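Local coordinates for hypothetical protein Atu0741 (Agrobacterium tumefaciens str. C58, PDB 1ZHV) that is of unknown function but carries two tandem domains of the ACT clan, a fold often used for binding small regulatory ligands, at residues A16-S21 and L43-L48; P25-G30 and R51-V56; P60-F65 and L105-D110. All coordinates share one frame; numbering follows the deposited sequence.

Interaction 1: residues A16-S21 and L43-L48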
loop_
_atom_site.group_PDB
_atom_site.type_symbol
_atom_site.label_atom_id
_atom_site.label_comp_id
_atom_site.label_asym_id
_atom_site.label_seq_id
_atom_site.Cartn_x
_atom_site.Cartn_y
_atom_site.Cartn_z
ATOM N N ALA A 16 -3.287 -1.387 11.385
ATOM C CA ALA A 16 -3.604 -1.661 12.778
ATOM C C ALA A 16 -2.468 -2.327 13.528
ATOM O O ALA A 16 -1.677 -3.070 12.951
ATOM C CB ALA A 16 -4.857 -2.521 12.873
ATOM N N ARG A 17 -2.364 -2.042 14.822
ATOM C CA ARG A 17 -1.331 -2.687 15.611
ATOM C C ARG A 17 -1.970 -3.474 16.745
ATOM O O ARG A 17 -2.681 -2.915 17.580
ATOM C CB ARG A 17 -0.311 -1.701 16.189
ATOM C CG ARG A 17 0.875 -2.476 16.756
ATOM C CD ARG A 17 1.808 -1.748 17.696
ATOM N NE ARG A 17 2.782 -2.715 18.204
ATOM C CZ ARG A 17 3.783 -2.434 19.035
ATOM N NH1 ARG A 17 3.963 -1.196 19.474
ATOM N NH2 ARG A 17 4.609 -3.398 19.424
ATOM N N LEU A 18 -1.708 -4.779 16.756
ATOM C CA LEU A 18 -2.236 -5.690 17.771
ATOM C C LEU A 18 -1.089 -6.292 18.561
ATOM O O LEU A 18 0.074 -6.115 18.198
ATOM C CB LEU A 18 -3.020 -6.832 17.118
ATOM C CG LEU A 18 -4.439 -6.501 16.661
ATOM C CD1 LEU A 18 -4.310 -5.537 15.510
ATOM C CD2 LEU A 18 -5.230 -7.751 16.234
ATOM N N SER A 19 -1.428 -7.016 19.627
ATOM C CA SER A 19 -0.444 -7.673 20.483
ATOM C C SER A 19 0.332 -8.743 19.717
ATOM O O SER A 19 -0.241 -9.518 18.948
ATOM C CB SER A 19 -1.145 -8.309 21.698
ATOM O OG SER A 19 -0.220 -8.985 22.537
ATOM N N ALA A 20 1.638 -8.796 19.951
ATOM C CA ALA A 20 2.500 -9.764 19.287
ATOM C C ALA A 20 2.025 -11.214 19.389
ATOM O O ALA A 20 2.289 -12.013 18.494
ATOM C CB ALA A 20 3.922 -9.649 19.829
ATOM N N SER A 21 1.325 -11.562 20.465
ATOM C CA SER A 21 0.867 -12.940 20.635
ATOM C C SER A 21 -0.611 -13.183 20.376
ATOM O O SER A 21 -1.083 -14.314 20.470
ATOM C CB SER A 21 1.215 -13.439 22.034
ATOM O OG SER A 21 2.603 -13.688 22.133
ATOM N N LEU A 43 1.894 -7.509 15.920
ATOM C CA LEU A 43 1.025 -8.193 14.969
ATOM C C LEU A 43 0.439 -6.989 14.238
ATOM O O LEU A 43 -0.407 -6.263 14.770
ATOM C CB LEU A 43 -0.086 -8.995 15.646
ATOM C CG LEU A 43 -1.086 -9.562 14.626
ATOM C CD1 LEU A 43 -0.372 -10.487 13.654
ATOM C CD2 LEU A 43 -2.201 -10.306 15.336
ATOM N N SER A 44 0.931 -6.760 13.027
ATOM C CA SER A 44 0.520 -5.626 12.212
ATOM C C SER A 44 -0.479 -6.068 11.156
ATOM O O SER A 44 -0.282 -7.089 10.514
ATOM C CB SER A 44 1.764 -5.022 11.552
ATOM O OG SER A 44 1.444 -3.924 10.723
ATOM N N ILE A 45 -1.550 -5.302 10.979
ATOM C CA ILE A 45 -2.563 -5.652 9.989
ATOM C C ILE A 45 -2.976 -4.487 9.103
ATOM O O ILE A 45 -3.449 -3.460 9.587
ATOM C CB ILE A 45 -3.835 -6.219 10.669
ATOM C CG1 ILE A 45 -3.482 -7.503 11.428
ATOM C CG2 ILE A 45 -4.928 -6.462 9.624
ATOM C CD1 ILE A 45 -4.626 -8.083 12.236
ATOM N N VAL A 46 -2.786 -4.645 7.797
ATOM C CA VAL A 46 -3.210 -3.629 6.848
ATOM C C VAL A 46 -4.461 -4.179 6.180
ATOM O O VAL A 46 -4.454 -5.301 5.679
ATOM C CB VAL A 46 -2.159 -3.380 5.750
ATOM C CG1 VAL A 46 -2.683 -2.348 4.751
ATOM C CG2 VAL A 46 -0.860 -2.912 6.377
ATOM N N CYS A 47 -5.539 -3.404 6.193
ATOM C CA CYS A 47 -6.781 -3.819 5.554
ATOM C C CYS A 47 -7.704 -2.619 5.457
ATOM O O CYS A 47 -7.378 -1.537 5.945
ATOM C CB CYS A 47 -7.458 -4.947 6.345
ATOM S SG CYS A 47 -8.106 -4.518 7.975
ATOM N N LEU A 48 -8.848 -2.804 4.811
ATOM C CA LEU A 48 -9.803 -1.715 4.671
ATOM C C LEU A 48 -10.186 -1.205 6.055
ATOM O O LEU A 48 -10.526 -1.985 6.944
ATOM C CB LEU A 48 -11.034 -2.197 3.899
ATOM C CG LEU A 48 -10.771 -2.448 2.410
ATOM C CD1 LEU A 48 -11.969 -3.120 1.762
ATOM C CD2 LEU A 48 -10.472 -1.121 1.727
#

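Interaction 2: residues P25-G30 and R51-V56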
loop_
_atom_site.group_PDB
_atom_site.type_symbol
_atom_site.label_atom_id
_atom_site.label_comp_id
_atom_site.label_asym_id
_atom_site.label_seq_id
_atom_site.Cartn_x
_atom_site.Cartn_y
_atom_site.Cartn_z
ATOM N N PRO A 25 -7.267 -11.675 14.198
ATOM C CA PRO A 25 -8.684 -11.354 14.384
ATOM C C PRO A 25 -9.543 -11.746 13.189
ATOM O O PRO A 25 -9.060 -11.815 12.055
ATOM C CB PRO A 25 -8.664 -9.847 14.623
ATOM C CG PRO A 25 -7.520 -9.404 13.760
ATOM C CD PRO A 25 -6.465 -10.443 14.083
ATOM N N ALA A 26 -10.820 -12.000 13.459
ATOM C CA ALA A 26 -11.764 -12.399 12.426
ATOM C C ALA A 26 -11.999 -11.300 11.399
ATOM O O ALA A 26 -12.400 -11.577 10.273
ATOM C CB ALA A 26 -13.088 -12.800 13.062
ATOM N N TRP A 27 -11.749 -10.054 11.788
ATOM C CA TRP A 27 -11.963 -8.930 10.885
ATOM C C TRP A 27 -10.794 -8.639 9.951
ATOM O O TRP A 27 -10.918 -7.819 9.045
ATOM C CB TRP A 27 -12.280 -7.658 11.682
ATOM C CG TRP A 27 -11.261 -7.294 12.726
ATOM C CD1 TRP A 27 -11.347 -7.524 14.067
ATOM C CD2 TRP A 27 -10.011 -6.625 12.514
ATOM N NE1 TRP A 27 -10.232 -7.040 14.708
ATOM C CE2 TRP A 27 -9.395 -6.482 13.778
ATOM C CE3 TRP A 27 -9.349 -6.132 11.378
ATOM C CZ2 TRP A 27 -8.147 -5.865 13.942
ATOM C CZ3 TRP A 27 -8.110 -5.522 11.540
ATOM C CH2 TRP A 27 -7.523 -5.393 12.815
ATOM N N ALA A 28 -9.667 -9.310 10.162
ATOM C CA ALA A 28 -8.478 -9.065 9.351
ATOM C C ALA A 28 -8.609 -9.462 7.890
ATOM O O ALA A 28 -8.442 -8.631 6.993
ATOM C CB ALA A 28 -7.274 -9.764 9.968
ATOM N N ASP A 29 -8.897 -10.734 7.646
ATOM C CA ASP A 29 -9.025 -11.211 6.282
ATOM C C ASP A 29 -10.422 -10.921 5.748
ATOM O O ASP A 29 -11.430 -11.205 6.400
ATOM C CB ASP A 29 -8.720 -12.710 6.226
ATOM C CG ASP A 29 -8.346 -13.171 4.835
ATOM O OD1 ASP A 29 -8.768 -12.512 3.862
ATOM O OD2 ASP A 29 -7.644 -14.195 4.712
ATOM N N GLY A 30 -10.472 -10.353 4.551
ATOM C CA GLY A 30 -11.741 -10.029 3.930
ATOM C C GLY A 30 -11.441 -9.593 2.517
ATOM O O GLY A 30 -10.450 -10.030 1.926
ATOM N N ARG A 51 -13.148 -2.359 8.328
ATOM C CA ARG A 51 -13.094 -3.564 9.153
ATOM C C ARG A 51 -12.303 -3.421 10.448
ATOM O O ARG A 51 -12.328 -4.319 11.286
ATOM C CB ARG A 51 -12.507 -4.733 8.352
ATOM C CG ARG A 51 -13.315 -5.136 7.134
ATOM C CD ARG A 51 -13.167 -6.621 6.848
ATOM N NE ARG A 51 -11.812 -7.020 6.467
ATOM C CZ ARG A 51 -11.255 -6.769 5.284
ATOM N NH1 ARG A 51 -11.930 -6.109 4.352
ATOM N NH2 ARG A 51 -10.028 -7.200 5.023
ATOM N N ILE A 52 -11.593 -2.311 10.616
ATOM C CA ILE A 52 -10.798 -2.122 11.824
ATOM C C ILE A 52 -11.656 -1.564 12.956
ATOM O O ILE A 52 -12.223 -0.477 12.837
ATOM C CB ILE A 52 -9.608 -1.182 11.554
ATOM C CG1 ILE A 52 -8.771 -1.741 10.397
ATOM C CG2 ILE A 52 -8.746 -1.058 12.805
ATOM C CD1 ILE A 52 -7.683 -0.808 9.901
ATOM N N PRO A 53 -11.777 -2.320 14.065
ATOM C CA PRO A 53 -12.561 -1.946 15.248
ATOM C C PRO A 53 -12.032 -0.709 15.975
ATOM O O PRO A 53 -10.868 -0.334 15.825
ATOM C CB PRO A 53 -12.483 -3.197 16.125
ATOM C CG PRO A 53 -12.307 -4.299 15.136
ATOM C CD PRO A 53 -11.296 -3.706 14.189
ATOM N N GLN A 54 -12.893 -0.098 16.785
ATOM C CA GLN A 54 -12.544 1.108 17.537
ATOM C C GLN A 54 -11.688 0.849 18.780
ATOM O O GLN A 54 -11.195 1.790 19.401
ATOM C CB GLN A 54 -13.817 1.845 17.961
ATOM C CG GLN A 54 -14.674 2.332 16.804
ATOM C CD GLN A 54 -13.926 3.293 15.887
ATOM O OE1 GLN A 54 -12.780 3.659 16.152
ATOM N NE2 GLN A 54 -14.573 3.707 14.806
ATOM N N ASP A 55 -11.528 -0.419 19.153
ATOM C CA ASP A 55 -10.727 -0.783 20.323
ATOM C C ASP A 55 -9.309 -1.196 19.915
ATOM O O ASP A 55 -8.558 -1.732 20.731
ATOM C CB ASP A 55 -11.411 -1.924 21.095
ATOM C CG ASP A 55 -11.367 -3.247 20.351
ATOM O OD1 ASP A 55 -11.368 -3.216 19.106
ATOM O OD2 ASP A 55 -11.350 -4.317 21.004
ATOM N N VAL A 56 -8.946 -0.946 18.653
ATOM C CA VAL A 56 -7.611 -1.298 18.153
ATOM C C VAL A 56 -6.804 -0.074 17.703
ATOM O O VAL A 56 -7.329 0.827 17.040
ATOM C CB VAL A 56 -7.703 -2.316 16.964
ATOM C CG1 VAL A 56 -6.323 -2.609 16.400
ATOM C CG2 VAL A 56 -8.354 -3.615 17.434
#

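Interaction 3: residues P60-F65 and L105-D110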
loop_
_atom_site.group_PDB
_atom_site.type_symbol
_atom_site.label_atom_id
_atom_site.label_comp_id
_atom_site.label_asym_id
_atom_site.label_seq_id
_atom_site.Cartn_x
_atom_site.Cartn_y
_atom_site.Cartn_z
ATOM N N PRO A 60 -4.673 5.308 10.484
ATOM C CA PRO A 60 -5.584 5.332 9.337
ATOM C C PRO A 60 -5.306 6.339 8.230
ATOM O O PRO A 60 -4.372 7.136 8.308
ATOM C CB PRO A 60 -6.929 5.597 9.994
ATOM C CG PRO A 60 -6.549 6.600 11.021
ATOM C CD PRO A 60 -5.272 6.023 11.628
ATOM N N GLY A 61 -6.140 6.266 7.197
ATOM C CA GLY A 61 -6.046 7.183 6.076
ATOM C C GLY A 61 -5.009 6.870 5.022
ATOM O O GLY A 61 -4.224 7.746 4.656
ATOM N N TRP A 62 -5.003 5.639 4.521
ATOM C CA TRP A 62 -4.036 5.254 3.497
ATOM C C TRP A 62 -4.686 4.781 2.203
ATOM O O TRP A 62 -5.814 4.284 2.197
ATOM C CB TRP A 62 -3.109 4.149 4.015
ATOM C CG TRP A 62 -2.270 4.551 5.178
ATOM C CD1 TRP A 62 -2.682 4.734 6.467
ATOM C CD2 TRP A 62 -0.867 4.820 5.163
ATOM N NE1 TRP A 62 -1.621 5.102 7.257
ATOM C CE2 TRP A 62 -0.492 5.164 6.482
ATOM C CE3 TRP A 62 0.114 4.808 4.161
ATOM C CZ2 TRP A 62 0.821 5.491 6.827
ATOM C CZ3 TRP A 62 1.421 5.133 4.503
ATOM C CH2 TRP A 62 1.764 5.470 5.827
ATOM N N SER A 63 -3.949 4.940 1.108
ATOM C CA SER A 63 -4.387 4.525 -0.223
ATOM C C SER A 63 -3.370 3.497 -0.705
ATOM O O SER A 63 -2.175 3.622 -0.420
ATOM C CB SER A 63 -4.421 5.718 -1.182
ATOM O OG SER A 63 -5.392 6.669 -0.772
ATOM N N CYS A 64 -3.842 2.498 -1.443
ATOM C CA CYS A 64 -2.984 1.421 -1.922
ATOM C C CYS A 64 -2.850 1.327 -3.437
ATOM O O CYS A 64 -3.815 1.542 -4.175
ATOM C CB CYS A 64 -3.513 0.095 -1.369
ATOM S SG CYS A 64 -2.454 -1.333 -1.639
ATOM N N PHE A 65 -1.638 1.001 -3.883
ATOM C CA PHE A 65 -1.319 0.831 -5.303
ATOM C C PHE A 65 -0.677 -0.529 -5.505
ATOM O O PHE A 65 0.108 -0.982 -4.676
ATOM C CB PHE A 65 -0.301 1.863 -5.798
ATOM C CG PHE A 65 -0.842 3.245 -5.941
ATOM C CD1 PHE A 65 -0.860 4.113 -4.859
ATOM C CD2 PHE A 65 -1.308 3.692 -7.175
ATOM C CE1 PHE A 65 -1.331 5.417 -5.001
ATOM C CE2 PHE A 65 -1.782 4.993 -7.328
ATOM C CZ PHE A 65 -1.792 5.856 -6.243
ATOM N N LEU A 105 1.605 1.661 -0.236
ATOM C CA LEU A 105 0.567 2.492 0.338
ATOM C C LEU A 105 1.189 3.827 0.728
ATOM O O LEU A 105 2.346 3.895 1.143
ATOM C CB LEU A 105 -0.072 1.834 1.570
ATOM C CG LEU A 105 -0.889 0.564 1.313
ATOM C CD1 LEU A 105 -0.020 -0.654 1.581
ATOM C CD2 LEU A 105 -2.130 0.536 2.204
ATOM N N VAL A 106 0.420 4.889 0.540
ATOM C CA VAL A 106 0.839 6.228 0.913
ATOM C C VAL A 106 -0.387 6.814 1.587
ATOM O O VAL A 106 -1.497 6.314 1.395
ATOM C CB VAL A 106 1.216 7.111 -0.312
ATOM C CG1 VAL A 106 2.444 6.530 -1.012
ATOM C CG2 VAL A 106 0.044 7.218 -1.271
ATOM N N ARG A 107 -0.198 7.854 2.390
ATOM C CA ARG A 107 -1.338 8.471 3.045
ATOM C C ARG A 107 -2.230 9.041 1.956
ATOM O O ARG A 107 -1.744 9.574 0.950
ATOM C CB ARG A 107 -0.874 9.564 4.009
ATOM C CG ARG A 107 -0.091 9.008 5.182
ATOM C CD ARG A 107 0.327 10.084 6.172
ATOM N NE ARG A 107 1.049 9.518 7.312
ATOM C CZ ARG A 107 0.502 8.723 8.229
ATOM N NH1 ARG A 107 -0.780 8.395 8.149
ATOM N NH2 ARG A 107 1.241 8.247 9.222
ATOM N N SER A 108 -3.536 8.920 2.148
ATOM C CA SER A 108 -4.480 9.410 1.162
ATOM C C SER A 108 -4.346 10.891 0.866
ATOM O O SER A 108 -4.606 11.320 -0.251
ATOM C CB SER A 108 -5.904 9.085 1.604
ATOM O OG SER A 108 -6.056 7.678 1.714
ATOM N N ASN A 109 -3.937 11.671 1.854
ATOM C CA ASN A 109 -3.774 13.100 1.637
ATOM C C ASN A 109 -2.567 13.389 0.744
ATOM O O ASN A 109 -2.403 14.513 0.264
ATOM C CB ASN A 109 -3.636 13.844 2.976
ATOM C CG ASN A 109 -2.495 13.323 3.825
ATOM O OD1 ASN A 109 -1.631 12.599 3.343
ATOM N ND2 ASN A 109 -2.479 13.709 5.095
ATOM N N ASP A 110 -1.733 12.374 0.515
ATOM C CA ASP A 110 -0.551 12.511 -0.342
ATOM C C ASP A 110 -0.790 11.942 -1.740
ATOM O O ASP A 110 0.126 11.900 -2.564
ATOM C CB ASP A 110 0.663 11.787 0.265
ATOM C CG ASP A 110 1.211 12.478 1.493
ATOM O OD1 ASP A 110 1.257 13.727 1.496
ATOM O OD2 ASP A 110 1.618 11.772 2.447
HETATM O O HOH W 1 -3.041 9.085 6.890
HETATM O O HOH W 2 -4.666 10.688 4.683
#

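Interaction 1: residues A16-S21 and L43-L48
Strand 16-18 runs antiparallel to strand 43-48, their axes 4.8 Å apart at closest approach and 154° between their directions, joined by four backbone hydrogen bonds. Ala-16 and Ile-45 exchange N-H and C=O in a hydrogen-bonded pair, and Leu-18 and Leu-43 form the next; Arg-17 and Ser-44 make the non-hydrogen-bonded pair between them. The bond from Ala-16 N to Ile-45 O is short (2.7 Å), nearly straight and in the carbonyl plane. At the other end the bond from Leu-43 N to Leu-18 O stretches to 3.2 Å, its donor well above the carbonyl plane. Both strands belong to the N-terminal domain of the ACT clan, with strand 43-48 lying between strands 13-18 and 35-38. Ala-16, Leu-18, Leu-43 and Ile-45 share one face of the sheet. Leu-18 and Leu-43 lie side by side and point the same way, CB to CB at 3.9 Å, while Leu-18 crosses Ile-45 obliquely, its CD2 4.1 Å from Ile-45 CD1. With CG anti to the backbone N (chi1 173°), Leu-43 CD2 lies against Leu-18; Leu-43 CB is 3.3 Å from Ser-19 O. Arg-17 stretches out along the opposite face with Ser-44, and its NH2 is bonded to Asp-41 O.

Interaction 2: residues P25-G30 and R51-V56
Trp-27 and Arg-51 point toward each other's segment and divide the contact between them, the indole packing on the proline side and the guanidinium gripping backbone carbonyls. The indole is held in the crowded position between its backbone N and carbonyl carbon (chi1 55°), and Pro-53 lies over one of its faces. Pro-53 CD sits 3.5 Å from the centroid of the five-membered ring and 13° off its normal, a CH-pi contact. Pro-25, from the indole's own segment, takes the opposite face, its CG offset toward the rim, so the ring is sandwiched between two prolines. Farther out, Trp-27 CZ3 meets Ile-52 CG1 at 4.0 Å, and CZ2 reaches tip to tip toward Val-56 CG2.

Two loops of the N-terminal ACT-clan domain are joined here, segment 25-30 ahead of strand 35-38 and segment 51-56 ahead of strand 57-67; the second ends in a type I beta turn from Pro-53 to Val-56. The side chain of Arg-51 is bent at chi2 and chi3, which brings its guanidinium edge-on to successive carbonyls. NE donates to Trp-27 O at 2.8 Å, while NH2 donates to Ala-28 O at 2.9 Å in an almost straight bond (176°). Both acceptors lie near the guanidinium plane, although each donor stands above the plane of its carbonyl. Gly-30 CA lies over the centre of one guanidinium face, 3.5 Å above it. The remaining terminal nitrogen, NH1, is bonded to Gly-31 O, so three carbonyls of the same loop hold the group in its rotation.

Interaction 3: residues P60-F65 and L105-D110
Trp-62 loses more surface to this contact than any other residue, followed by Leu-105 and then Arg-107. The indole, with CG anti to its carbonyl carbon (chi1 -63°), lies across the 105-107 strand, its CE3 3.3 Å from Val-106 C and its edge near Leu-105 O. Arg-107 extends over one face: its CG stands 3.9 Å from the centroid of the six-membered ring, 7° off the normal, in a CH-pi contact. Its chain then carries the guanidinium past the rim, where Trp-62 CZ2 lies over the centre of that group, the two planes 45° apart. Asp-59 ties both polar ends together, its OD1 accepting a hydrogen bond from Trp-62 NE1 and forming a salt bridge with Arg-107 NH1. Leu-105 sets its CB 3.9 Å from Trp-62 CE3 and its CG 3.8 Å from Cys-64 CB.

Strands 57-67 and 102-107 of the ACT domain pair antiparallel within the sheet. Ser-63 and Val-106 exchange two backbone bonds, the one from Ser-63 N to Val-106 O (2.8 Å) nearly along the C=O axis. Gly-61 and Trp-62 both face Tyr-13 in a G1 beta bulge, the glycine having positive phi. Gly-61 O accepts from Ser-108 N, and a water joins Gly-61 O and Pro-60 O to Arg-107 NH1. The hydroxyls of Ser-63 and Ser-108 are hydrogen-bonded, OG to OG, at 2.8 Å.

Overall arrangement
Three grades of burial appear in one small chain. Interaction 3 is the buried one, close to the chain's centre; interaction 1 is partly buried, and interaction 2 is a surface contact between loops. Interactions 1 and 3 reach the same sheet, strands 13-18 and 57-67 being neighbours in it, and they touch where Val-46 packs on Leu-105. Interaction 2 lies against interaction 1, with Pro-25 on Leu-18 and Ile-45, and Trp-27 on Cys-47. Chemistry follows place: paired strands combine backbone bonds with side-chain packing, aliphatic in interaction 1 and indole against arginine in interaction 3, with serine hydroxyls and water added, whereas the loops are joined by an arginine side chain and an indole-proline CH-pi contact.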